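Local coordinates for protein YfnB (Bacillus subtilis, PDB 3ED5) that is a putative hydrolase of the haloacid dehalogenase (HAD) superfamily, of unconfirmed function, that probably acts as a 5'-nucleotidase, at residues G54-F59 / E68-R73; V124-S129 / G155-M160; R6-L11 / A176-I181; G197-W202 / P216-R221. All blocks are in the same frame, centred on the assembly; numbering follows the deposited sequence. Where two conformers were deposited one is given.

Contact 1: G54-F59 / E68-R73; sequences GLWRAF and EVVNTR. With FMT (formic acid), chain B; FMT (formic acid), chain F.
Val69 sets one methyl against the indole of Trp56: CG1 stands over the five-membered ring, 3.6 Å from its centroid, a CH-pi contact in which the two side chains cross at about a right angle. Trp56 starts with CG anti to its carbonyl carbon (chi1 -77°), and although its first bond does not aim at the other helix, the ring swings back toward it. The second methyl of Val69, CG2, packs on Phe59 CB at 3.6 Å, so the two branches of one valine fit beside two aromatic residues a turn apart. Leu55 meets the next turn with its tip, CD1 lying 3.7 Å from Arg73 CB.

Arg73 then runs extended from CG to NE and brings its guanidinium to the edge of the indole, the two planes 47° apart. Trp56 NE1 and Arg73 NH1 are both donors, and their 3.3 Å separation is mere proximity. The charge is answered elsewhere: Arg73 makes a salt bridge with Glu91 and a hydrogen bond to Asn52, while NH1 and NH2 both donate to O1 of a formic acid molecule, the nearer, NH1, at 2.9 Å. That molecule probably came from the crystallisation liquor.

The segments run antiparallel at 162°, their axes 9.4 Å apart, as a helical hairpin in the mostly helical part of the chain inserted between strands 9-12 and 120-125, as in HAD cap domains. Helix 87-98 packs against Val70 and Arg73, and Phe59 reaches the loop residues Asn126 and Gln157.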
# COMPACT_ATOMS: atom_id res chain seq x y z
N GLY A 54 -8.58 -6.42 9.85
CA GLY A 54 -8.27 -7.69 10.49
C GLY A 54 -7.92 -8.79 9.50
O GLY A 54 -7.07 -9.61 9.77
N LEU A 55 -8.62 -8.82 8.36
CA LEU A 55 -8.37 -9.85 7.36
C LEU A 55 -7.02 -9.57 6.68
O LEU A 55 -6.22 -10.49 6.54
CB LEU A 55 -9.51 -9.92 6.32
CG LEU A 55 -10.91 -10.27 6.87
CD1 LEU A 55 -11.94 -10.05 5.77
CD2 LEU A 55 -10.95 -11.71 7.38
N TRP A 56 -6.76 -8.32 6.30
CA TRP A 56 -5.43 -8.02 5.70
C TRP A 56 -4.31 -8.32 6.69
O TRP A 56 -3.25 -8.84 6.29
CB TRP A 56 -5.30 -6.58 5.15
CG TRP A 56 -5.99 -6.40 3.86
CD1 TRP A 56 -7.36 -6.13 3.68
CD2 TRP A 56 -5.44 -6.56 2.54
NE1 TRP A 56 -7.65 -6.08 2.33
CE2 TRP A 56 -6.49 -6.33 1.62
CE3 TRP A 56 -4.13 -6.79 2.04
CZ2 TRP A 56 -6.30 -6.37 0.23
CZ3 TRP A 56 -3.94 -6.84 0.64
CH2 TRP A 56 -5.03 -6.64 -0.25
N ARG A 57 -4.52 -8.02 7.96
CA ARG A 57 -3.49 -8.37 8.95
C ARG A 57 -3.25 -9.88 8.98
O ARG A 57 -2.10 -10.33 9.05
CB ARG A 57 -3.81 -7.87 10.37
CG ARG A 57 -3.59 -6.36 10.51
CD ARG A 57 -2.07 -5.99 10.45
NE ARG A 57 -1.40 -6.58 11.61
CZ ARG A 57 -0.37 -7.41 11.55
NH1 ARG A 57 0.19 -7.76 10.40
NH2 ARG A 57 0.13 -7.88 12.69
N ALA A 58 -4.33 -10.66 8.95
CA ALA A 58 -4.20 -12.14 8.96
C ALA A 58 -3.39 -12.60 7.73
O ALA A 58 -2.48 -13.44 7.85
CB ALA A 58 -5.58 -12.83 9.01
N PHE A 59 -3.65 -11.97 6.59
CA PHE A 59 -2.83 -12.25 5.38
C PHE A 59 -1.35 -11.87 5.55
O PHE A 59 -0.47 -12.68 5.24
CB PHE A 59 -3.48 -11.58 4.17
CG PHE A 59 -2.54 -11.30 3.02
CD1 PHE A 59 -2.01 -12.33 2.24
CD2 PHE A 59 -2.25 -9.98 2.70
CE1 PHE A 59 -1.19 -12.04 1.14
CE2 PHE A 59 -1.42 -9.67 1.59
CZ PHE A 59 -0.89 -10.71 0.82
N GLU A 68 -8.66 -15.16 -0.08
CA GLU A 68 -9.66 -15.38 0.98
C GLU A 68 -10.05 -14.04 1.61
O GLU A 68 -11.22 -13.80 1.87
CB GLU A 68 -9.18 -16.34 2.07
CG GLU A 68 -10.18 -16.38 3.27
CD GLU A 68 -9.91 -17.49 4.25
OE1 GLU A 68 -8.90 -18.20 4.09
OE2 GLU A 68 -10.74 -17.67 5.19
N VAL A 69 -9.06 -13.18 1.83
CA VAL A 69 -9.31 -11.82 2.38
C VAL A 69 -10.33 -11.10 1.50
O VAL A 69 -11.39 -10.64 2.00
CB VAL A 69 -7.99 -10.96 2.44
CG1 VAL A 69 -8.31 -9.46 2.76
CG2 VAL A 69 -7.02 -11.53 3.48
N VAL A 70 -10.04 -10.99 0.21
CA VAL A 70 -10.84 -10.09 -0.62
C VAL A 70 -12.20 -10.70 -0.96
O VAL A 70 -13.16 -9.95 -1.11
CB VAL A 70 -10.15 -9.58 -1.89
CG1 VAL A 70 -8.86 -8.77 -1.50
CG2 VAL A 70 -9.86 -10.73 -2.88
N ASN A 71 -12.25 -12.04 -1.05
CA ASN A 71 -13.50 -12.75 -1.40
C ASN A 71 -14.40 -13.04 -0.21
O ASN A 71 -15.53 -13.55 -0.39
CB ASN A 71 -13.21 -14.00 -2.23
CG ASN A 71 -12.67 -13.65 -3.58
OD1 ASN A 71 -13.12 -12.68 -4.19
ND2 ASN A 71 -11.70 -14.41 -4.07
N THR A 72 -13.92 -12.75 0.99
CA THR A 72 -14.84 -12.90 2.13
C THR A 72 -15.23 -11.61 2.84
O THR A 72 -16.23 -11.61 3.59
CB THR A 72 -14.35 -13.93 3.17
OG1 THR A 72 -13.08 -13.53 3.68
CG2 THR A 72 -14.20 -15.32 2.54
N ARG A 73 -14.49 -10.52 2.66
CA ARG A 73 -14.73 -9.32 3.46
C ARG A 73 -16.17 -8.80 3.28
O ARG A 73 -16.84 -8.45 4.27
CB ARG A 73 -13.71 -8.21 3.16
CG ARG A 73 -13.67 -7.79 1.68
CD ARG A 73 -12.37 -6.97 1.42
NE ARG A 73 -12.16 -6.69 0.00
CZ ARG A 73 -11.13 -5.96 -0.44
NH1 ARG A 73 -10.30 -5.39 0.45
NH2 ARG A 73 -10.98 -5.74 -1.73
C FMT B . -7.61 -3.84 -1.80
O1 FMT B . -8.70 -3.64 -1.28
O2 FMT B . -7.37 -4.83 -2.47
C FMT F . -11.18 -17.48 -1.74
O1 FMT F . -11.34 -17.17 -2.92
O2 FMT F . -10.20 -18.10 -1.33

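Contact 2: V124-S129 / G155-M160; sequences VTNGVS and GFQKPM. With FMT (formic acid), chain C; FMT (formic acid), chain D.
Val124, near the end of strand 120-125, offers its carbonyl oxygen to the ammonium of Lys158, with NZ 2.9 Å from O and standing above the carbonyl plane, 46° out of it. The lysine chain bends at chi3 (-78°), which turns CE out of the line of the preceding carbons. The first side-chain bond of Thr125 points away from the 155-160 loop, and its OG1 closes an ST turn by accepting from Gly127 N at 3.0 Å. Asn126 then uses both ends of its amide on the backbone of a single residue. Asn126 OD1 accepts from Lys158 N at 3.0 Å, in the carbonyl plane and on a lone pair, and its ND2 donates to Lys158 O at 2.9 Å, that oxygen lying only 2° out of the amide plane. Two opposed bonds thus fix the rotation of the carboxamide. An alanine at Asn126 would probably leave Lys158 N and O without these partners and let the lysine's backbone shift. The chain after Lys158 turns through a cis peptide into Pro159.

NZ also forms salt bridges with Asp13, the nucleophile by similarity, and with Asp189. This is consistent with the HAD active site, in which a conserved lysine or arginine sits beside the nucleophilic aspartate; Asn126 acts from the second shell, holding the lysine's backbone while Val124 O and two carboxylates hold its ammonium group.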
# COMPACT_ATOMS: atom_id res chain seq x y z
N VAL A 124 6.98 -1.64 -3.98
CA VAL A 124 6.85 -2.86 -3.18
C VAL A 124 5.41 -2.86 -2.63
O VAL A 124 5.03 -1.98 -1.85
CB VAL A 124 7.94 -3.01 -2.06
CG1 VAL A 124 9.33 -3.29 -2.75
CG2 VAL A 124 7.99 -1.76 -1.11
N THR A 125 4.63 -3.81 -3.12
CA THR A 125 3.19 -3.80 -2.78
C THR A 125 2.60 -5.20 -2.57
O THR A 125 2.98 -6.16 -3.25
CB THR A 125 2.37 -2.98 -3.86
OG1 THR A 125 0.98 -2.89 -3.44
CG2 THR A 125 2.41 -3.68 -5.24
N ASN A 126 1.64 -5.29 -1.62
CA ASN A 126 0.84 -6.51 -1.41
C ASN A 126 -0.50 -6.42 -2.18
O ASN A 126 -1.29 -7.37 -2.17
CB ASN A 126 0.48 -6.66 0.08
CG ASN A 126 1.60 -7.23 0.90
OD1 ASN A 126 2.66 -7.60 0.37
ND2 ASN A 126 1.40 -7.29 2.20
N GLY A 127 -0.75 -5.29 -2.83
CA GLY A 127 -2.00 -5.09 -3.59
C GLY A 127 -2.13 -6.01 -4.80
O GLY A 127 -1.15 -6.49 -5.34
N VAL A 128 -3.35 -6.23 -5.24
CA VAL A 128 -3.57 -7.02 -6.46
C VAL A 128 -2.79 -6.42 -7.64
O VAL A 128 -2.89 -5.21 -7.92
CB VAL A 128 -5.06 -7.10 -6.75
CG1 VAL A 128 -5.33 -7.79 -8.13
CG2 VAL A 128 -5.73 -7.86 -5.60
N SER A 129 -2.03 -7.28 -8.34
CA SER A 129 -1.11 -6.77 -9.36
C SER A 129 -1.84 -5.93 -10.42
O SER A 129 -1.46 -4.80 -10.70
CB SER A 129 -0.34 -7.91 -10.04
OG SER A 129 0.65 -7.31 -10.86
N GLY A 155 5.17 -15.82 -3.42
CA GLY A 155 4.76 -16.86 -2.50
C GLY A 155 4.59 -16.37 -1.08
O GLY A 155 4.08 -17.12 -0.24
N PHE A 156 5.01 -15.12 -0.84
CA PHE A 156 5.01 -14.50 0.48
C PHE A 156 4.40 -13.09 0.33
O PHE A 156 3.86 -12.76 -0.73
CB PHE A 156 6.46 -14.43 1.03
CG PHE A 156 7.17 -15.75 1.05
CD1 PHE A 156 7.10 -16.58 2.16
CD2 PHE A 156 7.91 -16.17 -0.06
CE1 PHE A 156 7.78 -17.83 2.17
CE2 PHE A 156 8.60 -17.41 -0.07
CZ PHE A 156 8.51 -18.25 1.05
N GLN A 157 4.50 -12.27 1.37
CA GLN A 157 3.92 -10.93 1.33
C GLN A 157 4.67 -10.10 2.35
O GLN A 157 5.19 -10.64 3.29
CB GLN A 157 2.39 -10.97 1.65
CG GLN A 157 1.99 -11.51 3.03
CD GLN A 157 2.19 -13.01 3.22
OE1 GLN A 157 2.01 -13.81 2.29
NE2 GLN A 157 2.58 -13.41 4.45
N LYS A 158 4.70 -8.78 2.16
CA LYS A 158 5.17 -7.89 3.24
C LYS A 158 4.32 -8.17 4.49
O LYS A 158 3.08 -8.35 4.38
CB LYS A 158 5.04 -6.40 2.87
CG LYS A 158 5.64 -5.95 1.53
CD LYS A 158 5.56 -4.38 1.42
CE LYS A 158 4.20 -3.96 1.07
NZ LYS A 158 4.10 -2.50 0.80
N PRO A 159 4.96 -8.23 5.68
CA PRO A 159 6.36 -7.87 6.00
C PRO A 159 7.38 -9.03 5.95
O PRO A 159 8.54 -8.85 6.40
CB PRO A 159 6.25 -7.40 7.44
CG PRO A 159 5.27 -8.36 8.02
CD PRO A 159 4.19 -8.44 6.93
N MSE A 160 6.98 -10.19 5.46
CA MSE A 160 7.84 -11.39 5.51
C MSE A 160 9.21 -11.16 4.90
O MSE A 160 9.32 -10.63 3.79
CB MSE A 160 7.18 -12.58 4.81
CG MSE A 160 5.85 -13.02 5.45
SE MSE A 160 5.95 -13.43 7.38
CE MSE A 160 5.45 -11.73 8.13
C FMT C . 0.99 -3.25 1.61
O1 FMT C . -0.20 -3.47 1.72
O2 FMT C . 1.52 -3.37 0.51
C FMT D . 3.41 -17.25 3.51
O1 FMT D . 2.64 -16.61 4.29
O2 FMT D . 3.24 -17.44 2.28

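Contact 3: R6-L11 / A176-I181; sequences RYRTLL and AEHTLI
Tyr7 to Leu11 and His178 to Ile181 come together as parallel neighbours, strands 9-11 and 179-181 running 17° apart with axes 4.7 Å from each other, and Thr9, Leu10 and Leu11 level with Thr179, Leu180 and Ile181. They are the central pair of the Rossmann-like parallel sheet of the HAD fold, and strand 9-12 leads directly to Asp13, the nucleophile by similarity. His178 O accepts from both Arg8 N and Thr9 N where the pairing starts; further on, Leu11 N donates to Leu180 O at 2.8 Å.

On one side of the sheet Leu180 CB lies over a face of the Tyr7 ring, 4.1 Å from its centroid, and also touches Leu10 CD2 at 3.9 Å. The phenol oxygen of Tyr7 leaves this pair for Asp199 and Tyr218, while Leu230 of helix 226-230 covers Tyr7, Leu10 and Leu180. On the other side, Leu11 CG packs against Thr179 CG2 at 3.8 Å, and Tyr122 of the next strand touches Thr9 and Leu11.

At the mouth of the pair the guanidinium of Arg8 lies flat on the His178 imidazole, centres 3.8 Å apart and planes inclined by 27°. The same imidazole is held at its edge, where ND1 donates to Arg6 O at 3.1 Å in a nearly straight bond of 169°, with the acceptor close to the ring plane.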
# COMPACT_ATOMS: atom_id res chain seq x y z
N ARG A 6 24.37 8.40 1.61
CA ARG A 6 23.54 8.76 0.45
C ARG A 6 22.76 7.51 0.01
O ARG A 6 23.40 6.53 -0.48
CB ARG A 6 24.44 9.25 -0.69
CG ARG A 6 24.63 10.76 -0.77
CD ARG A 6 23.49 11.36 -1.59
NE ARG A 6 23.62 12.79 -1.87
CZ ARG A 6 23.58 13.74 -0.95
NH1 ARG A 6 23.47 13.42 0.34
NH2 ARG A 6 23.69 15.01 -1.30
N TYR A 7 21.43 7.53 0.12
CA TYR A 7 20.67 6.40 -0.39
C TYR A 7 20.75 6.39 -1.89
O TYR A 7 20.87 7.45 -2.52
CB TYR A 7 19.18 6.49 -0.00
CG TYR A 7 18.98 6.41 1.48
CD1 TYR A 7 19.01 5.19 2.15
CD2 TYR A 7 18.78 7.60 2.22
CE1 TYR A 7 18.86 5.13 3.55
CE2 TYR A 7 18.61 7.56 3.62
CZ TYR A 7 18.64 6.33 4.26
OH TYR A 7 18.44 6.29 5.62
N ARG A 8 20.67 5.20 -2.47
CA ARG A 8 20.65 5.06 -3.92
C ARG A 8 19.34 4.49 -4.44
O ARG A 8 18.96 4.77 -5.57
CB ARG A 8 21.80 4.17 -4.37
CG ARG A 8 23.15 4.85 -4.18
CD ARG A 8 24.24 4.17 -4.99
NE ARG A 8 24.56 2.84 -4.47
CZ ARG A 8 25.49 2.61 -3.54
NH1 ARG A 8 26.17 3.62 -3.00
NH2 ARG A 8 25.73 1.37 -3.15
N THR A 9 18.67 3.71 -3.59
CA THR A 9 17.55 2.88 -4.00
C THR A 9 16.40 3.19 -3.06
O THR A 9 16.56 3.04 -1.84
CB THR A 9 17.93 1.41 -3.86
OG1 THR A 9 19.14 1.17 -4.59
CG2 THR A 9 16.81 0.48 -4.38
N LEU A 10 15.24 3.59 -3.62
CA LEU A 10 14.05 3.89 -2.80
C LEU A 10 12.95 2.89 -3.15
O LEU A 10 12.63 2.71 -4.34
CB LEU A 10 13.53 5.33 -3.02
CG LEU A 10 14.66 6.39 -2.92
CD1 LEU A 10 14.12 7.78 -3.25
CD2 LEU A 10 15.32 6.37 -1.53
N LEU A 11 12.41 2.22 -2.13
CA LEU A 11 11.31 1.30 -2.31
C LEU A 11 10.04 1.96 -1.76
O LEU A 11 9.97 2.30 -0.58
CB LEU A 11 11.56 -0.01 -1.55
CG LEU A 11 12.97 -0.66 -1.70
CD1 LEU A 11 13.01 -1.96 -0.89
CD2 LEU A 11 13.33 -0.95 -3.16
N ALA A 176 21.66 -3.01 0.93
CA ALA A 176 20.72 -2.63 2.00
C ALA A 176 21.06 -1.28 2.62
O ALA A 176 20.18 -0.45 2.83
CB ALA A 176 20.65 -3.70 3.08
N GLU A 177 22.36 -1.04 2.86
CA GLU A 177 22.82 0.19 3.52
C GLU A 177 22.42 1.46 2.76
O GLU A 177 22.31 2.53 3.35
CB GLU A 177 24.34 0.13 3.66
CG GLU A 177 24.92 1.29 4.38
CD GLU A 177 26.43 1.24 4.38
OE1 GLU A 177 27.00 0.16 4.13
OE2 GLU A 177 27.04 2.30 4.63
N HIS A 178 22.21 1.33 1.45
CA HIS A 178 21.88 2.48 0.59
C HIS A 178 20.47 2.42 0.07
O HIS A 178 20.15 3.01 -0.97
CB HIS A 178 22.86 2.52 -0.58
CG HIS A 178 24.27 2.66 -0.13
ND1 HIS A 178 24.85 3.88 0.15
CD2 HIS A 178 25.22 1.72 0.13
CE1 HIS A 178 26.10 3.69 0.54
NE2 HIS A 178 26.34 2.39 0.55
N THR A 179 19.62 1.69 0.79
CA THR A 179 18.24 1.53 0.42
C THR A 179 17.30 2.04 1.52
O THR A 179 17.52 1.78 2.71
CB THR A 179 17.93 0.04 0.14
OG1 THR A 179 18.79 -0.43 -0.89
CG2 THR A 179 16.44 -0.18 -0.27
N LEU A 180 16.23 2.72 1.12
CA LEU A 180 15.21 3.21 2.04
C LEU A 180 13.86 2.66 1.60
O LEU A 180 13.53 2.74 0.39
CB LEU A 180 15.18 4.75 2.00
CG LEU A 180 14.12 5.40 2.94
CD1 LEU A 180 14.46 5.18 4.43
CD2 LEU A 180 14.06 6.92 2.65
N ILE A 181 13.05 2.17 2.54
CA ILE A 181 11.67 1.86 2.21
C ILE A 181 10.75 2.95 2.81
O ILE A 181 10.92 3.33 3.97
CB ILE A 181 11.22 0.44 2.65
CG1 ILE A 181 9.73 0.22 2.27
CG2 ILE A 181 11.47 0.20 4.16
CD1 ILE A 181 9.26 -1.29 2.45

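Contact 4: G197-W202 / P216-R221; sequences GLDTCW and PTYEIR
Thr200 and Thr217 exchange hydrogen bonds, each hydroxyl oxygen accepting from the other residue's backbone: Thr200 N gives to Thr217 OG1 at 2.9 Å, and Thr217 N to Thr200 OG1 at 3.0 Å. Thr200 OG1 is in place because it sits between its own backbone N and carbonyl carbon (chi1 51°). A valine at Thr200 would take away this acceptor and would probably leave Thr217 N less well held at the start of the pairing. Backbone bonds continue the ladder, Tyr218 N to Thr200 O, Trp202 N to Tyr218 O and Ile220 N to Trp202 O.

This ladder adds 218-220 as the last strand of the parallel Rossmann-like sheet, beside strand 199-203, the segments 199-202 and 218-220 running 19° apart.

Among the apolar contacts, Cys201 SG, anti to its backbone N, touches Ile220 CD1 at 3.7 Å on the side where Leu226 packs. On the other face Trp202 CB meets Pro216 CB at 3.8 Å, and Ile190 of helix 186-195 touches both residues.

Trp202 and Glu219 lie side by side, pointing the same way, with ring and carboxylate planes 40° apart and Trp202 CE3 3.6 Å from Glu219 CD. Their polar ends are bound elsewhere, Trp202 NE1 to Asp184 O and Glu219 OE2 to Asn204.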
# COMPACT_ATOMS: atom_id res chain seq x y z
N GLY A 197 16.54 -5.47 7.17
CA GLY A 197 17.79 -4.75 7.30
C GLY A 197 17.82 -3.42 6.57
O GLY A 197 18.91 -2.93 6.25
N LEU A 198 16.64 -2.83 6.33
CA LEU A 198 16.54 -1.51 5.70
C LEU A 198 16.19 -0.37 6.66
O LEU A 198 15.38 -0.56 7.57
CB LEU A 198 15.48 -1.51 4.59
CG LEU A 198 15.56 -2.64 3.54
CD1 LEU A 198 14.40 -2.50 2.63
CD2 LEU A 198 16.90 -2.52 2.75
N ASP A 199 16.72 0.82 6.38
CA ASP A 199 16.17 2.05 6.95
C ASP A 199 14.73 2.19 6.46
O ASP A 199 14.41 1.79 5.32
CB ASP A 199 17.01 3.28 6.54
CG ASP A 199 18.35 3.35 7.25
OD1 ASP A 199 18.59 2.50 8.13
OD2 ASP A 199 19.16 4.25 6.93
N THR A 200 13.87 2.73 7.31
CA THR A 200 12.44 2.89 7.01
C THR A 200 11.95 4.33 7.22
O THR A 200 12.39 5.04 8.14
CB THR A 200 11.59 2.00 7.95
OG1 THR A 200 11.99 2.23 9.29
CG2 THR A 200 11.80 0.49 7.64
N CYS A 201 10.98 4.74 6.38
CA CYS A 201 10.33 6.06 6.50
C CYS A 201 8.81 5.86 6.56
O CYS A 201 8.21 5.43 5.60
CB CYS A 201 10.73 6.94 5.32
SG CYS A 201 9.99 8.60 5.43
N TRP A 202 8.24 6.18 7.72
CA TRP A 202 6.82 6.02 7.97
C TRP A 202 6.06 7.28 7.55
O TRP A 202 6.25 8.35 8.13
CB TRP A 202 6.61 5.76 9.48
CG TRP A 202 5.18 5.42 9.83
CD1 TRP A 202 4.26 4.82 9.01
CD2 TRP A 202 4.54 5.60 11.10
NE1 TRP A 202 3.06 4.64 9.70
CE2 TRP A 202 3.22 5.09 10.99
CE3 TRP A 202 4.96 6.14 12.33
CZ2 TRP A 202 2.31 5.14 12.05
CZ3 TRP A 202 4.07 6.16 13.40
CH2 TRP A 202 2.74 5.67 13.24
N PRO A 216 10.23 3.36 13.23
CA PRO A 216 10.83 3.65 11.92
C PRO A 216 12.12 4.48 12.05
O PRO A 216 12.33 5.12 13.08
CB PRO A 216 9.75 4.49 11.24
CG PRO A 216 9.11 5.23 12.37
CD PRO A 216 9.10 4.26 13.53
N THR A 217 12.96 4.51 11.01
CA THR A 217 14.14 5.39 11.03
C THR A 217 13.69 6.83 10.97
O THR A 217 14.26 7.68 11.68
CB THR A 217 15.10 5.11 9.83
OG1 THR A 217 15.27 3.69 9.71
CG2 THR A 217 16.48 5.81 10.01
N TYR A 218 12.68 7.10 10.13
CA TYR A 218 12.09 8.44 9.99
C TYR A 218 10.58 8.36 10.01
O TYR A 218 10.02 7.34 9.66
CB TYR A 218 12.44 9.06 8.63
CG TYR A 218 13.89 8.88 8.24
CD1 TYR A 218 14.86 9.76 8.71
CD2 TYR A 218 14.27 7.84 7.38
CE1 TYR A 218 16.20 9.62 8.37
CE2 TYR A 218 15.61 7.69 7.01
CZ TYR A 218 16.57 8.58 7.52
OH TYR A 218 17.91 8.46 7.18
N GLU A 219 9.95 9.47 10.39
CA GLU A 219 8.50 9.60 10.35
C GLU A 219 8.17 10.99 9.77
O GLU A 219 8.69 12.00 10.28
CB GLU A 219 7.94 9.48 11.77
CG GLU A 219 6.40 9.64 11.76
CD GLU A 219 5.79 9.57 13.14
OE1 GLU A 219 6.52 9.27 14.13
OE2 GLU A 219 4.58 9.84 13.24
N ILE A 220 7.31 11.04 8.75
CA ILE A 220 6.94 12.32 8.11
C ILE A 220 5.42 12.43 7.97
O ILE A 220 4.73 11.42 8.05
CB ILE A 220 7.56 12.45 6.73
CG1 ILE A 220 7.07 11.36 5.78
CG2 ILE A 220 9.08 12.32 6.85
CD1 ILE A 220 7.80 11.41 4.34
N ARG A 221 4.95 13.65 7.74
CA ARG A 221 3.52 13.85 7.43
C ARG A 221 3.29 14.09 5.94
O ARG A 221 2.27 13.68 5.40
CB ARG A 221 2.95 15.00 8.25
CG ARG A 221 2.93 14.67 9.74
CD ARG A 221 2.47 15.88 10.52
NE ARG A 221 1.05 16.10 10.36
CZ ARG A 221 0.41 17.19 10.78
NH1 ARG A 221 1.07 18.18 11.38
NH2 ARG A 221 -0.90 17.28 10.59

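From the N terminus, strand 9-12 opens contact 3, which closes only when the chain returns at 176-181, joining the two middle strands of the sheet. Contacts 1 and 2 both nest inside that long loop, one after the other. Contact 1 closes the short connection between helices 42-60 and 66-80; contact 2 ties the end of strand 120-125 to the loop before helix 161-169. These two contacts touch, Trp56 CZ3 lying 3.9 Å from Asn126 O, so the helical insertion meets the probable active-site loops. Contact 4 follows in series and adds the edge strand. It meets contact 3 through Tyr7, whose OH is 2.5 Å from Asp199 OD2. Contacts 1 and 3 lie about 31 Å apart, centre to centre.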